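Local coordinates for PTS system, cellobiose-specific IIA component (Bacillus anthracis, PDB 3K1S), which serves as the cellobiose-specific IIA component of a phosphotransferase system, probably relaying phosphate from HPr to the IIB component during sugar uptake, at the interface of chains A and B. Sequence-based numbering; all coordinates share one arbitrary frame. Chains: chain A/B, PTS system, cellobiose-specific IIA component.

The interface of chains A and B. Residues chain A 94, 97-98, 100-101, 104; chain B 30, 34, 98, 101-102, 105.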
# COMPACT_ATOMS: atom_id res chain seq x y z
N LEU A 94 0.26 -5.23 -8.14
CA LEU A 94 -0.37 -4.31 -9.09
C LEU A 94 0.46 -4.10 -10.35
O LEU A 94 -0.09 -3.93 -11.44
CB LEU A 94 -0.71 -2.99 -8.41
CG LEU A 94 -1.77 -3.12 -7.30
CD1 LEU A 94 -1.96 -1.80 -6.58
CD2 LEU A 94 -3.10 -3.65 -7.84
N GLU A 97 -0.34 -6.34 -12.90
CA GLU A 97 -1.56 -5.92 -13.57
C GLU A 97 -1.33 -4.81 -14.59
O GLU A 97 -1.98 -4.78 -15.63
CB GLU A 97 -2.64 -5.53 -12.55
CG GLU A 97 -3.13 -6.70 -11.70
CD GLU A 97 -3.57 -7.91 -12.53
OE1 GLU A 97 -4.11 -7.72 -13.65
OE2 GLU A 97 -3.36 -9.05 -12.07
N PHE A 98 -0.39 -3.91 -14.30
CA PHE A 98 0.04 -2.94 -15.31
C PHE A 98 0.68 -3.64 -16.50
O PHE A 98 0.42 -3.30 -17.66
CB PHE A 98 1.00 -1.91 -14.73
CG PHE A 98 0.32 -0.83 -13.95
CD1 PHE A 98 -0.38 0.17 -14.60
CD2 PHE A 98 0.38 -0.82 -12.56
CE1 PHE A 98 -1.02 1.17 -13.88
CE2 PHE A 98 -0.25 0.18 -11.84
CZ PHE A 98 -0.95 1.17 -12.49
N ASP A 100 0.27 -6.75 -17.58
CA ASP A 100 -0.73 -7.47 -18.37
C ASP A 100 -1.52 -6.51 -19.24
O ASP A 100 -1.83 -6.82 -20.40
CB ASP A 100 -1.68 -8.28 -17.48
CG ASP A 100 -1.37 -9.77 -17.51
OD1 ASP A 100 -0.32 -10.17 -18.06
OD2 ASP A 100 -2.19 -10.56 -17.00
N LEU A 101 -1.82 -5.33 -18.70
CA LEU A 101 -2.53 -4.30 -19.43
C LEU A 101 -1.71 -3.78 -20.60
O LEU A 101 -2.25 -3.51 -21.67
CB LEU A 101 -2.96 -3.17 -18.48
CG LEU A 101 -3.76 -1.99 -19.03
CD1 LEU A 101 -4.97 -2.44 -19.84
CD2 LEU A 101 -4.20 -1.08 -17.89
N LYS A 104 -1.86 -6.39 -23.37
CA LYS A 104 -3.15 -6.33 -24.07
C LYS A 104 -3.17 -5.19 -25.08
O LYS A 104 -3.67 -5.34 -26.19
CB LYS A 104 -4.31 -6.18 -23.08
CG LYS A 104 -5.67 -6.48 -23.70
CD LYS A 104 -6.81 -5.76 -23.00
CE LYS A 104 -8.16 -6.43 -23.26
NZ LYS A 104 -8.44 -6.68 -24.71
N LEU B 30 -10.81 -8.01 -10.69
CA LEU B 30 -9.89 -7.54 -11.72
C LEU B 30 -9.68 -8.60 -12.80
O LEU B 30 -9.63 -8.28 -13.98
CB LEU B 30 -8.54 -7.12 -11.10
CG LEU B 30 -7.62 -6.23 -11.94
CD1 LEU B 30 -6.39 -5.80 -11.14
CD2 LEU B 30 -7.19 -6.94 -13.23
N LYS B 34 -10.76 -8.52 -16.86
CA LYS B 34 -9.75 -8.86 -17.85
C LYS B 34 -10.29 -9.86 -18.87
O LYS B 34 -9.96 -9.79 -20.06
CB LYS B 34 -8.53 -9.44 -17.14
CG LYS B 34 -7.26 -9.48 -17.96
CD LYS B 34 -6.12 -10.12 -17.17
CE LYS B 34 -5.54 -9.18 -16.13
NZ LYS B 34 -4.59 -9.89 -15.23
N PHE B 98 -8.41 -0.40 -12.64
CA PHE B 98 -8.11 -1.40 -13.66
C PHE B 98 -9.41 -1.87 -14.33
O PHE B 98 -9.48 -1.93 -15.56
CB PHE B 98 -7.33 -2.58 -13.08
CG PHE B 98 -5.85 -2.35 -13.01
CD1 PHE B 98 -5.08 -2.34 -14.17
CD2 PHE B 98 -5.22 -2.15 -11.79
CE1 PHE B 98 -3.70 -2.12 -14.12
CE2 PHE B 98 -3.85 -1.94 -11.72
CZ PHE B 98 -3.09 -1.92 -12.89
N LEU B 101 -10.77 0.78 -16.62
CA LEU B 101 -9.97 0.83 -17.84
C LEU B 101 -10.32 -0.30 -18.81
O LEU B 101 -10.42 -0.07 -20.02
CB LEU B 101 -8.47 0.84 -17.50
CG LEU B 101 -7.49 1.25 -18.62
CD1 LEU B 101 -7.85 2.59 -19.25
CD2 LEU B 101 -6.07 1.28 -18.08
N TYR B 102 -10.52 -1.52 -18.30
CA TYR B 102 -10.91 -2.64 -19.16
C TYR B 102 -12.26 -2.39 -19.83
O TYR B 102 -12.45 -2.71 -21.00
CB TYR B 102 -10.88 -3.99 -18.43
CG TYR B 102 -9.48 -4.54 -18.23
CD1 TYR B 102 -8.68 -4.86 -19.33
CD2 TYR B 102 -8.96 -4.73 -16.96
CE1 TYR B 102 -7.39 -5.36 -19.15
CE2 TYR B 102 -7.68 -5.23 -16.77
CZ TYR B 102 -6.90 -5.54 -17.87
OH TYR B 102 -5.63 -6.04 -17.70
N LEU B 105 -11.82 -0.14 -22.68
CA LEU B 105 -11.16 -0.81 -23.81
C LEU B 105 -12.09 -1.71 -24.61
O LEU B 105 -11.92 -1.87 -25.82
CB LEU B 105 -9.91 -1.56 -23.35
CG LEU B 105 -8.69 -0.70 -22.98
CD1 LEU B 105 -7.63 -1.54 -22.30
CD2 LEU B 105 -8.11 0.01 -24.19
O HOH W 1 -3.41 -12.75 -16.13
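B:Phe98 keeps CG anti to its carbonyl carbon (chi1 -84°) and points its ring tip, CZ, at helix 76-108 of chain A; A:Phe98 has nearly the same torsions, and the two side chains cross at about a right angle. Each chain is a three-helix lactose/cellobiose IIA subunit; the family typically forms trimers and the deposited assembly holds three copies, so this helix-to-helix contact is probably part of the trimer interface. The rings meet edge to face, planes turned by 65°, with B:Phe98 CZ over the centre of the A:Phe98 face, 3.7 Å from CG of A:Phe98. A:Glu97 CB lies over one face of the B:Phe98 ring, toward its rim, 3.9 Å from the ring centroid. From there the A:Glu97 chain bends at chi2, its CG brushing B:Leu30 CD1 tip to tip, and turns its carboxylate to B:Lys34. B:Lys34, from helix 11-34, sets CG anti to the backbone N and bends at chi3 (-77°). Its NZ donates to A:Glu97 OE1 at 2.7 Å, on the syn lone pair, and to A:Asp100 OD2 at 3.1 Å, on the anti lone pair; both are salt bridges. Two carboxylates around one amine would favour its charged form. A water bonded to A:Asp100 OD2 at 2.6 Å also reaches B:Lys34 NZ. A:Leu101, CG anti to the backbone N, slides antiparallel past B:Tyr102 and places CD1 3.7 Å from B:Leu105 CD1. A:Lys104 CD meets the B:Tyr102 ring at its edge, in plane.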